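Local coordinates for signal recognition particle 54 kDa protein (PDB 7EPK), which belongs to the SRP54 family and combines a helical bundle, a P-loop domain and a helical domain of the signal-peptide-binding family in one chain, at residues I324-I329 with R411-Y416; T381-D386 with K393-R398; A309-R314 with I329-R334; R67-K72 with E301-L306. All blocks are in the same frame, centred on the assembly; numbering follows the deposited sequence.

How the interactions relate
Interactions 1, 2 and 3 cluster in the helical C-terminal part of the chain, while interaction 4 lies nearer the chain's centre, about 40 Å from interaction 2 between centres. Interaction 1 is wholly buried and apolar. Interaction 2, nested along the chain within the loop that interaction 1 closes, is a surface network of salt bridges, joined to it by packing of Met396 on Leu414. Interaction 3 shares helix 326-337 and Ile329 with interaction 1. Its partner, the long helix 293-320, also carries interaction 4, and thus packs on the N-terminal bundle and forms one arm of the C-terminal hairpin. Interactions 3 and 4 are partly buried and mix an ion pair with aliphatic packing.

Interaction 1: I324-I329 with R411-Y416; sequences ITMRTI and RELLVY
Ile329 meets Leu413 with both branches and Tyr416 with CD1 alone, within a buried cluster that Met326 and Leu414 complete. CG2 of Ile329 lies 4.0 Å from CD1 of Leu413, and the same leucine methyl also meets the CD1 end of the isoleucine, the two side chains sliding past each other in opposite directions. The extended chi2 of Ile329 (-176°) carries its CD1 methyl on to the edge of the Tyr416 ring, 4.0 Å from CD2 and near the ring plane. Beta-branched isoleucine suits the place because its two arms can touch two neighbouring residues. Tyrosine offers an apolar ring edge here, while its buried hydroxyl is satisfied beyond the pair by hydrogen bonds with Ala362 O and Gln332 NE2.

Met326 belongs to the same packed cluster. Its chain bends at chi2, and CE touches CD1 of Leu414 at 3.8 Å, while SD makes a longer contact, 4.4 Å from CD2 of Leu413. Met380 packs on both Met326 and Leu414, and Ile376 and Ile377 of helix 367-379 pack on Leu413. The solvent side is different: partly exposed Thr325 caps helix 326-337, its OG1 accepting from Thr328 N at 3.0 Å, and Arg327 is exposed, as a long charged chain can afford to be. Between helices whose nearest CA atoms, in the pairs Met326-Leu414 and Ile329-Leu413, are 9.2 Å apart, the aliphatic and aromatic side chains form part of the hydrophobic core of an all-helical domain of the signal-peptide-binding family.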
# COMPACT_ATOMS: atom_id res chain seq x y z
N ILE A 324 -7.05 -17.09 35.36
CA ILE A 324 -7.99 -17.39 34.24
C ILE A 324 -9.33 -16.65 34.45
O ILE A 324 -9.82 -16.64 35.61
CB ILE A 324 -8.20 -18.91 34.07
CG1 ILE A 324 -8.99 -19.22 32.79
CG2 ILE A 324 -8.86 -19.53 35.29
CD1 ILE A 324 -8.84 -20.65 32.29
N THR A 325 -9.86 -16.06 33.37
CA THR A 325 -11.16 -15.34 33.26
C THR A 325 -11.72 -15.46 31.84
O THR A 325 -11.04 -16.06 30.98
CB THR A 325 -11.04 -13.83 33.54
OG1 THR A 325 -10.27 -13.30 32.45
CG2 THR A 325 -10.46 -13.52 34.91
N MET A 326 -12.92 -14.92 31.60
CA MET A 326 -13.55 -14.92 30.25
C MET A 326 -12.71 -14.07 29.29
O MET A 326 -12.70 -14.38 28.09
CB MET A 326 -14.98 -14.38 30.30
CG MET A 326 -15.99 -15.38 30.89
SD MET A 326 -15.90 -17.06 30.18
CE MET A 326 -17.13 -17.87 31.20
N ARG A 327 -12.03 -13.04 29.81
CA ARG A 327 -11.20 -12.12 28.99
C ARG A 327 -9.89 -12.82 28.63
O ARG A 327 -9.43 -12.64 27.49
CB ARG A 327 -10.96 -10.79 29.71
CG ARG A 327 -12.15 -9.85 29.60
CD ARG A 327 -12.13 -8.66 30.54
NE ARG A 327 -13.28 -7.81 30.26
CZ ARG A 327 -13.43 -6.60 30.75
NH1 ARG A 327 -14.49 -5.88 30.41
NH2 ARG A 327 -12.54 -6.10 31.59
N THR A 328 -9.36 -13.63 29.56
CA THR A 328 -8.14 -14.46 29.33
C THR A 328 -8.45 -15.45 28.22
O THR A 328 -7.70 -15.47 27.24
CB THR A 328 -7.73 -15.19 30.61
OG1 THR A 328 -7.34 -14.21 31.56
CG2 THR A 328 -6.62 -16.19 30.38
N ILE A 329 -9.53 -16.21 28.39
CA ILE A 329 -9.99 -17.26 27.42
C ILE A 329 -10.29 -16.60 26.06
O ILE A 329 -9.88 -17.14 25.02
CB ILE A 329 -11.21 -18.03 27.96
CG1 ILE A 329 -10.89 -18.72 29.29
CG2 ILE A 329 -11.73 -19.00 26.92
CD1 ILE A 329 -12.02 -19.57 29.82
N ARG A 411 -22.47 -24.21 28.25
CA ARG A 411 -22.03 -25.13 29.35
C ARG A 411 -20.61 -25.65 29.09
O ARG A 411 -19.87 -25.78 30.07
CB ARG A 411 -22.94 -26.36 29.52
CG ARG A 411 -24.28 -26.10 30.18
CD ARG A 411 -25.09 -27.38 30.30
NE ARG A 411 -26.28 -27.10 31.07
CZ ARG A 411 -26.35 -27.09 32.40
NH1 ARG A 411 -25.28 -27.41 33.12
NH2 ARG A 411 -27.48 -26.77 33.00
N GLU A 412 -20.25 -25.99 27.85
CA GLU A 412 -18.92 -26.56 27.50
C GLU A 412 -17.83 -25.55 27.90
O GLU A 412 -16.90 -25.95 28.60
CB GLU A 412 -18.79 -26.91 26.01
CG GLU A 412 -19.69 -28.04 25.52
CD GLU A 412 -19.83 -28.16 24.00
OE1 GLU A 412 -19.22 -27.34 23.28
OE2 GLU A 412 -20.56 -29.06 23.54
N LEU A 413 -17.94 -24.30 27.44
CA LEU A 413 -17.01 -23.19 27.77
C LEU A 413 -16.93 -23.09 29.29
O LEU A 413 -15.81 -23.13 29.85
CB LEU A 413 -17.51 -21.87 27.15
CG LEU A 413 -16.83 -20.56 27.60
CD1 LEU A 413 -15.31 -20.67 27.59
CD2 LEU A 413 -17.26 -19.40 26.73
N LEU A 414 -18.10 -22.98 29.92
CA LEU A 414 -18.21 -22.77 31.38
C LEU A 414 -17.39 -23.85 32.09
O LEU A 414 -16.51 -23.48 32.91
CB LEU A 414 -19.69 -22.75 31.76
CG LEU A 414 -20.25 -21.35 31.99
CD1 LEU A 414 -19.92 -20.40 30.84
CD2 LEU A 414 -21.75 -21.39 32.22
N VAL A 415 -17.58 -25.12 31.73
CA VAL A 415 -16.81 -26.26 32.32
C VAL A 415 -15.33 -26.02 32.06
O VAL A 415 -14.54 -26.17 33.02
CB VAL A 415 -17.27 -27.64 31.79
CG1 VAL A 415 -16.41 -28.78 32.29
CG2 VAL A 415 -18.73 -27.91 32.13
N TYR A 416 -14.98 -25.64 30.82
CA TYR A 416 -13.59 -25.39 30.34
C TYR A 416 -12.95 -24.40 31.29
O TYR A 416 -11.90 -24.71 31.91
CB TYR A 416 -13.58 -24.87 28.91
CG TYR A 416 -12.20 -24.60 28.35
CD1 TYR A 416 -11.45 -25.62 27.78
CD2 TYR A 416 -11.65 -23.33 28.37
CE1 TYR A 416 -10.19 -25.39 27.27
CE2 TYR A 416 -10.39 -23.08 27.86
CZ TYR A 416 -9.66 -24.12 27.30
OH TYR A 416 -8.42 -23.90 26.79

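Interaction 2: T381-D386 with K393-R398; sequences TYEELD and KRRMRR
Glu384 and Arg398 reach toward each other tip to tip, whereas Arg395 crosses the same glutamate obliquely, and both arginines converge on a single oxygen. Glu384 CG is anti to its carbonyl carbon and the chain beyond it is extended, carrying the carboxylate straight across to helix 393-402. There Arg395 NH1 donates to Glu384 OE1 at 2.7 Å, meeting the anti lone pair, the one away from OE2. The carboxylate and guanidinium planes are 61° apart, so the pair is linked through one N-H and one oxygen and not as a flat two-pronged clasp. Arg398 NH2 also lies 2.7 Å from Glu384 OE1, but its hydrogen bond is bent and weak, with the planes turned 42°. A bend at chi3 of Arg398 accompanies this approach.

Glu383 comes to Arg395 at about a right angle, its OE1 3.6 Å from Arg395 NH2, a longer salt bridge on the more exposed side. Thr381 precedes the helix: its OG1 caps helix 382-386 by accepting from Glu384 N at 2.9 Å, while its side chain crosses Arg398 at about a right angle, CG2 against NH2. Arginine fits at 395 because one planar cation can serve two acids, and at 398 because it can divide its nitrogens between Glu384 and Ser379 O. With two guanidiniums on one oxygen, the buried Glu384 is probably kept ionised, and the network as a whole joins two short helices by charge at the surface.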
# COMPACT_ATOMS: atom_id res chain seq x y z
N THR A 381 -22.96 -10.36 29.35
CA THR A 381 -22.92 -8.97 29.91
C THR A 381 -21.52 -8.71 30.49
O THR A 381 -20.79 -9.67 30.81
CB THR A 381 -23.98 -8.71 31.00
OG1 THR A 381 -23.59 -9.26 32.25
CG2 THR A 381 -25.34 -9.29 30.70
N TYR A 382 -21.18 -7.45 30.69
CA TYR A 382 -19.91 -7.06 31.35
C TYR A 382 -19.85 -7.67 32.75
O TYR A 382 -18.75 -8.02 33.19
CB TYR A 382 -19.76 -5.54 31.37
CG TYR A 382 -19.57 -4.96 30.00
CD1 TYR A 382 -18.40 -5.18 29.28
CD2 TYR A 382 -20.58 -4.25 29.38
CE1 TYR A 382 -18.23 -4.65 28.01
CE2 TYR A 382 -20.43 -3.73 28.11
CZ TYR A 382 -19.25 -3.92 27.42
OH TYR A 382 -19.11 -3.40 26.16
N GLU A 383 -20.99 -7.76 33.43
CA GLU A 383 -21.12 -8.36 34.79
C GLU A 383 -20.86 -9.86 34.69
O GLU A 383 -20.05 -10.40 35.46
CB GLU A 383 -22.50 -8.11 35.37
CG GLU A 383 -22.68 -8.64 36.77
CD GLU A 383 -24.11 -8.52 37.26
OE1 GLU A 383 -24.91 -9.34 36.82
OE2 GLU A 383 -24.44 -7.59 38.06
N GLU A 384 -21.50 -10.52 33.73
CA GLU A 384 -21.20 -11.93 33.39
C GLU A 384 -19.72 -12.10 33.07
O GLU A 384 -19.13 -13.00 33.65
CB GLU A 384 -22.08 -12.40 32.25
CG GLU A 384 -23.54 -12.40 32.65
CD GLU A 384 -24.42 -13.07 31.65
OE1 GLU A 384 -25.63 -13.10 31.91
OE2 GLU A 384 -23.89 -13.53 30.61
N LEU A 385 -19.12 -11.26 32.22
CA LEU A 385 -17.68 -11.40 31.87
C LEU A 385 -16.87 -11.49 33.16
O LEU A 385 -15.93 -12.28 33.23
CB LEU A 385 -17.20 -10.22 31.01
CG LEU A 385 -17.20 -10.37 29.48
CD1 LEU A 385 -17.39 -11.80 28.98
CD2 LEU A 385 -18.23 -9.45 28.84
N ASP A 386 -17.27 -10.73 34.17
CA ASP A 386 -16.51 -10.55 35.43
C ASP A 386 -16.74 -11.75 36.34
O ASP A 386 -15.78 -12.22 36.93
CB ASP A 386 -16.94 -9.28 36.18
CG ASP A 386 -16.04 -9.00 37.36
OD1 ASP A 386 -14.83 -9.32 37.26
OD2 ASP A 386 -16.54 -8.49 38.36
N LYS A 393 -29.54 -20.68 34.42
CA LYS A 393 -30.20 -21.33 33.24
C LYS A 393 -30.77 -20.25 32.32
O LYS A 393 -30.63 -20.41 31.08
CB LYS A 393 -31.29 -22.29 33.71
CG LYS A 393 -30.83 -23.73 33.92
CD LYS A 393 -30.13 -24.35 32.70
CE LYS A 393 -30.92 -24.22 31.41
NZ LYS A 393 -30.47 -25.20 30.38
N ARG A 394 -31.40 -19.23 32.91
CA ARG A 394 -32.02 -18.06 32.22
C ARG A 394 -30.96 -17.32 31.42
O ARG A 394 -31.22 -17.01 30.23
CB ARG A 394 -32.66 -17.10 33.23
CG ARG A 394 -33.20 -15.83 32.60
CD ARG A 394 -33.72 -14.85 33.62
NE ARG A 394 -34.24 -13.65 32.97
CZ ARG A 394 -35.42 -13.57 32.35
NH1 ARG A 394 -36.22 -14.62 32.27
NH2 ARG A 394 -35.78 -12.43 31.79
N ARG A 395 -29.82 -17.00 32.05
CA ARG A 395 -28.67 -16.31 31.41
C ARG A 395 -28.12 -17.22 30.31
O ARG A 395 -28.03 -16.76 29.16
CB ARG A 395 -27.61 -15.96 32.46
CG ARG A 395 -28.08 -14.88 33.42
CD ARG A 395 -27.14 -14.66 34.59
NE ARG A 395 -27.60 -13.53 35.39
CZ ARG A 395 -27.27 -12.25 35.19
NH1 ARG A 395 -26.43 -11.90 34.22
NH2 ARG A 395 -27.79 -11.32 35.97
N MET A 396 -27.82 -18.47 30.66
CA MET A 396 -27.26 -19.50 29.74
C MET A 396 -28.07 -19.48 28.45
O MET A 396 -27.47 -19.46 27.34
CB MET A 396 -27.32 -20.88 30.39
CG MET A 396 -26.19 -21.80 30.00
SD MET A 396 -25.87 -23.09 31.24
CE MET A 396 -25.03 -22.15 32.51
N ARG A 397 -29.39 -19.46 28.61
CA ARG A 397 -30.39 -19.39 27.52
C ARG A 397 -30.19 -18.07 26.74
O ARG A 397 -29.94 -18.16 25.54
CB ARG A 397 -31.80 -19.56 28.09
CG ARG A 397 -32.93 -19.46 27.07
CD ARG A 397 -32.96 -20.59 26.05
NE ARG A 397 -33.82 -20.27 24.91
CZ ARG A 397 -34.11 -21.09 23.91
NH1 ARG A 397 -33.63 -22.32 23.88
NH2 ARG A 397 -34.91 -20.68 22.93
N ARG A 398 -30.27 -16.91 27.40
CA ARG A 398 -30.15 -15.58 26.72
C ARG A 398 -28.86 -15.57 25.90
O ARG A 398 -28.89 -15.04 24.76
CB ARG A 398 -30.14 -14.39 27.69
CG ARG A 398 -30.01 -13.02 27.02
CD ARG A 398 -29.76 -11.83 27.95
NE ARG A 398 -28.65 -12.04 28.90
CZ ARG A 398 -27.36 -11.98 28.60
NH1 ARG A 398 -26.96 -11.69 27.37
NH2 ARG A 398 -26.45 -12.21 29.53

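Interaction 3: A309-R314 with I329-R334; sequences AGELDR and IYRQLR
Glu311 leaves its helix with CB directed at helix 329-334 and meets Arg334 and Arg331 there. CG lies 3.8 Å from Arg334 NH1, at the edge of that guanidinium; the bend at chi2 then turns CD, which stays near the same nitrogen at 4.0 Å from Arg334 NH1. The carboxylate divides its work. OE1 forms a salt bridge with Arg334 NH1 at 3.2 Å, the side chains crossing at about a right angle, and also lies 3.9 Å from Arg331 CD. OE2 stays with its own helix, in a salt bridge to Arg314 NH2, one turn on, at 3.1 Å.

That Arg314 nitrogen in turn rests 3.3 Å from Arg331 CD and close to Arg331 NE. The closeness of the two cations is probably eased by the carboxylate of Glu311 beside them. A glutamate suits this spot, having two oxygens to share between arginines of two helices. On the buried flank the contact is apolar and less close, Leu312 CD1 lying 4.4 Å from Gln332 CG.

The segment axes approach to 8.7 Å and run at 148°, roughly antiparallel. Successive in the chain and joined by a short connection, helices 293-320 and 326-337 thus form a helical hairpin.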
# COMPACT_ATOMS: atom_id res chain seq x y z
N ALA A 309 2.08 -15.64 19.06
CA ALA A 309 2.65 -16.51 20.13
C ALA A 309 2.81 -15.76 21.46
O ALA A 309 2.57 -16.38 22.51
CB ALA A 309 3.96 -17.09 19.68
N GLY A 310 3.20 -14.48 21.43
CA GLY A 310 3.28 -13.59 22.61
C GLY A 310 1.94 -13.42 23.32
O GLY A 310 1.93 -13.44 24.58
N GLU A 311 0.85 -13.25 22.55
CA GLU A 311 -0.54 -13.22 23.09
C GLU A 311 -0.87 -14.59 23.70
O GLU A 311 -1.40 -14.62 24.82
CB GLU A 311 -1.57 -12.86 22.02
CG GLU A 311 -1.96 -11.39 22.03
CD GLU A 311 -2.79 -10.93 23.21
OE1 GLU A 311 -4.00 -10.64 23.02
OE2 GLU A 311 -2.23 -10.85 24.32
N LEU A 312 -0.54 -15.69 23.02
CA LEU A 312 -0.73 -17.05 23.57
C LEU A 312 0.15 -17.23 24.81
O LEU A 312 -0.36 -17.77 25.80
CB LEU A 312 -0.39 -18.09 22.50
CG LEU A 312 -0.70 -19.54 22.89
CD1 LEU A 312 -2.18 -19.73 23.16
CD2 LEU A 312 -0.24 -20.50 21.81
N ASP A 313 1.41 -16.77 24.75
CA ASP A 313 2.38 -16.77 25.89
C ASP A 313 1.70 -16.22 27.14
O ASP A 313 1.69 -16.94 28.17
CB ASP A 313 3.62 -15.93 25.56
CG ASP A 313 4.74 -16.05 26.58
OD1 ASP A 313 4.75 -15.22 27.52
OD2 ASP A 313 5.58 -16.96 26.43
N ARG A 314 1.16 -14.99 27.06
CA ARG A 314 0.49 -14.31 28.19
C ARG A 314 -0.75 -15.13 28.59
O ARG A 314 -0.97 -15.32 29.79
CB ARG A 314 0.14 -12.86 27.84
CG ARG A 314 -0.69 -12.16 28.91
CD ARG A 314 -0.55 -10.65 28.89
NE ARG A 314 -1.32 -10.05 27.81
CZ ARG A 314 -2.64 -9.86 27.82
NH1 ARG A 314 -3.37 -10.24 28.86
NH2 ARG A 314 -3.22 -9.29 26.78
N ILE A 329 -9.53 -16.21 28.39
CA ILE A 329 -9.99 -17.26 27.42
C ILE A 329 -10.29 -16.60 26.06
O ILE A 329 -9.88 -17.14 25.02
CB ILE A 329 -11.21 -18.03 27.96
CG1 ILE A 329 -10.89 -18.72 29.29
CG2 ILE A 329 -11.73 -19.00 26.92
CD1 ILE A 329 -12.02 -19.57 29.82
N TYR A 330 -10.97 -15.46 26.07
CA TYR A 330 -11.29 -14.74 24.82
C TYR A 330 -10.00 -14.38 24.07
O TYR A 330 -9.98 -14.54 22.85
CB TYR A 330 -12.09 -13.47 25.10
CG TYR A 330 -12.53 -12.79 23.84
CD1 TYR A 330 -13.71 -13.16 23.22
CD2 TYR A 330 -11.77 -11.82 23.25
CE1 TYR A 330 -14.14 -12.54 22.07
CE2 TYR A 330 -12.18 -11.19 22.09
CZ TYR A 330 -13.38 -11.54 21.49
OH TYR A 330 -13.81 -10.92 20.36
N ARG A 331 -8.97 -13.89 24.79
CA ARG A 331 -7.68 -13.46 24.20
C ARG A 331 -6.91 -14.71 23.76
O ARG A 331 -6.25 -14.65 22.69
CB ARG A 331 -6.84 -12.65 25.20
CG ARG A 331 -7.30 -11.21 25.37
CD ARG A 331 -6.31 -10.38 26.18
NE ARG A 331 -6.95 -9.17 26.70
CZ ARG A 331 -7.49 -9.04 27.91
NH1 ARG A 331 -8.06 -7.90 28.26
NH2 ARG A 331 -7.45 -10.05 28.77
N GLN A 332 -7.00 -15.77 24.57
CA GLN A 332 -6.40 -17.10 24.32
C GLN A 332 -6.95 -17.66 23.00
O GLN A 332 -6.14 -18.05 22.17
CB GLN A 332 -6.70 -18.04 25.49
CG GLN A 332 -6.02 -19.40 25.36
CD GLN A 332 -6.41 -20.29 26.51
OE1 GLN A 332 -6.17 -19.97 27.67
NE2 GLN A 332 -7.05 -21.40 26.17
N LEU A 333 -8.28 -17.66 22.82
CA LEU A 333 -8.93 -18.23 21.61
C LEU A 333 -8.52 -17.40 20.40
O LEU A 333 -8.01 -18.01 19.43
CB LEU A 333 -10.46 -18.25 21.79
CG LEU A 333 -10.97 -19.12 22.93
CD1 LEU A 333 -12.44 -18.84 23.24
CD2 LEU A 333 -10.76 -20.59 22.64
N ARG A 334 -8.70 -16.08 20.45
CA ARG A 334 -8.29 -15.15 19.36
C ARG A 334 -6.87 -15.53 18.91
O ARG A 334 -6.67 -15.74 17.72
CB ARG A 334 -8.30 -13.69 19.79
CG ARG A 334 -7.85 -12.73 18.69
CD ARG A 334 -7.95 -11.26 19.07
NE ARG A 334 -6.74 -10.52 18.72
CZ ARG A 334 -5.53 -10.70 19.27
NH1 ARG A 334 -5.34 -11.61 20.23
NH2 ARG A 334 -4.51 -9.97 18.87

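Interaction 4: R67-K72 with E301-L306; sequences RDWMIK and ERIKSL
Asp68 OD2 receives the shortest polar bond between the two helices, a weak hydrogen bond from Arg302 NE at 3.1 Å that is also a salt bridge. The side chains cross at about a right angle, yet carboxylate and guanidinium planes are only 15° apart, and Asp68 OD1 lies 3.5 Å from Arg302 NH1. A bend at chi3 swings NE of Arg302 toward the acid. The buried aspartate needs a charged partner, and the long, flexible arginine can supply it from the exposed side.

Ile303 fills the middle. Its extended chi2 (176°) carries CD1 to within 3.8 Å of Asp68 O and 3.9 Å of Lys72 CB, and the same methyl stands at the edge of the Trp69 ring, 4.4 Å from CE3. Lys72 thus contributes its aliphatic stem, while its NZ pairs with Glu76. Farther along, Lys72 CE lies 3.8 Å from Lys304 NZ, which is itself bonded to Leu300 O.

The axes of segments 67-72 and 301-306 cross at 116° and approach to 10.6 Å. The contact seats helix 66-81 of the N-terminal helical bundle on helix 293-320, the long helix of this SRP54 chain that runs on toward the signal-peptide-binding family domain.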
# COMPACT_ATOMS: atom_id res chain seq x y z
N ARG A 67 17.46 -7.05 14.27
CA ARG A 67 17.62 -6.77 12.83
C ARG A 67 16.23 -6.78 12.18
O ARG A 67 15.91 -5.79 11.48
CB ARG A 67 18.54 -7.78 12.15
CG ARG A 67 20.01 -7.54 12.45
CD ARG A 67 20.86 -8.75 12.10
NE ARG A 67 22.10 -8.69 12.85
CZ ARG A 67 23.27 -8.44 12.32
NH1 ARG A 67 23.37 -8.28 11.01
NH2 ARG A 67 24.34 -8.35 13.09
N ASP A 68 15.44 -7.83 12.41
CA ASP A 68 14.08 -7.95 11.82
C ASP A 68 13.31 -6.66 12.15
O ASP A 68 12.65 -6.13 11.24
CB ASP A 68 13.39 -9.26 12.23
CG ASP A 68 14.01 -10.53 11.62
OD1 ASP A 68 14.76 -10.39 10.63
OD2 ASP A 68 13.75 -11.65 12.15
N TRP A 69 13.47 -6.12 13.35
CA TRP A 69 12.69 -4.94 13.80
C TRP A 69 13.18 -3.69 13.08
O TRP A 69 12.44 -2.71 13.00
CB TRP A 69 12.83 -4.74 15.31
CG TRP A 69 11.97 -3.66 15.87
CD1 TRP A 69 12.38 -2.58 16.59
CD2 TRP A 69 10.53 -3.58 15.79
NE1 TRP A 69 11.29 -1.83 16.97
CE2 TRP A 69 10.14 -2.41 16.49
CE3 TRP A 69 9.53 -4.37 15.18
CZ2 TRP A 69 8.80 -2.02 16.60
CZ3 TRP A 69 8.21 -3.98 15.30
CH2 TRP A 69 7.86 -2.82 16.00
N MET A 70 14.44 -3.68 12.68
CA MET A 70 15.07 -2.46 12.12
C MET A 70 14.64 -2.37 10.65
O MET A 70 14.33 -1.26 10.23
CB MET A 70 16.60 -2.47 12.23
CG MET A 70 17.23 -1.18 11.77
SD MET A 70 16.67 0.24 12.71
CE MET A 70 17.81 1.46 12.07
N ILE A 71 14.64 -3.49 9.93
CA ILE A 71 14.19 -3.52 8.51
C ILE A 71 12.70 -3.16 8.46
O ILE A 71 12.31 -2.41 7.56
CB ILE A 71 14.50 -4.87 7.86
CG1 ILE A 71 16.01 -5.09 7.77
CG2 ILE A 71 13.84 -4.97 6.50
CD1 ILE A 71 16.71 -3.99 7.01
N LYS A 72 11.91 -3.64 9.42
CA LYS A 72 10.47 -3.33 9.54
C LYS A 72 10.29 -1.82 9.69
O LYS A 72 9.25 -1.30 9.26
CB LYS A 72 9.88 -4.12 10.71
CG LYS A 72 8.52 -3.68 11.22
CD LYS A 72 7.35 -4.23 10.45
CE LYS A 72 6.14 -4.39 11.33
NZ LYS A 72 6.03 -3.25 12.28
N GLU A 301 6.01 -11.67 8.34
CA GLU A 301 5.31 -12.85 8.91
C GLU A 301 6.12 -13.37 10.11
O GLU A 301 5.55 -13.45 11.21
CB GLU A 301 5.02 -13.93 7.86
CG GLU A 301 3.60 -13.86 7.30
CD GLU A 301 2.48 -14.16 8.28
OE1 GLU A 301 1.50 -13.37 8.34
OE2 GLU A 301 2.57 -15.19 9.00
N ARG A 302 7.41 -13.66 9.92
CA ARG A 302 8.38 -14.02 10.99
C ARG A 302 8.13 -13.16 12.25
O ARG A 302 8.25 -13.72 13.35
CB ARG A 302 9.81 -13.86 10.46
CG ARG A 302 10.92 -14.27 11.43
CD ARG A 302 12.21 -14.61 10.70
NE ARG A 302 12.70 -13.50 9.89
CZ ARG A 302 13.28 -13.58 8.69
NH1 ARG A 302 13.67 -12.49 8.06
NH2 ARG A 302 13.48 -14.76 8.11
N ILE A 303 7.75 -11.88 12.10
CA ILE A 303 7.42 -10.95 13.23
C ILE A 303 5.99 -11.21 13.71
O ILE A 303 5.81 -11.33 14.93
CB ILE A 303 7.62 -9.47 12.83
CG1 ILE A 303 9.10 -9.09 12.70
CG2 ILE A 303 6.90 -8.54 13.81
CD1 ILE A 303 9.34 -7.66 12.23
N LYS A 304 4.99 -11.27 12.82
CA LYS A 304 3.54 -11.40 13.19
C LYS A 304 3.28 -12.75 13.89
O LYS A 304 2.52 -12.76 14.87
CB LYS A 304 2.62 -11.14 11.98
CG LYS A 304 1.83 -9.84 11.99
CD LYS A 304 2.61 -8.57 12.41
CE LYS A 304 2.92 -7.59 11.28
NZ LYS A 304 4.32 -7.68 10.79
N SER A 305 3.89 -13.85 13.45
CA SER A 305 3.88 -15.14 14.20
C SER A 305 4.19 -14.85 15.66
O SER A 305 3.32 -15.09 16.50
CB SER A 305 4.85 -16.13 13.64
OG SER A 305 4.68 -16.24 12.24
N LEU A 306 5.38 -14.28 15.91
CA LEU A 306 5.94 -14.01 17.27
C LEU A 306 5.00 -13.13 18.10
O LEU A 306 4.86 -13.40 19.29
CB LEU A 306 7.32 -13.35 17.12
CG LEU A 306 8.52 -14.30 17.16
CD1 LEU A 306 8.27 -15.57 16.33
CD2 LEU A 306 9.77 -13.60 16.68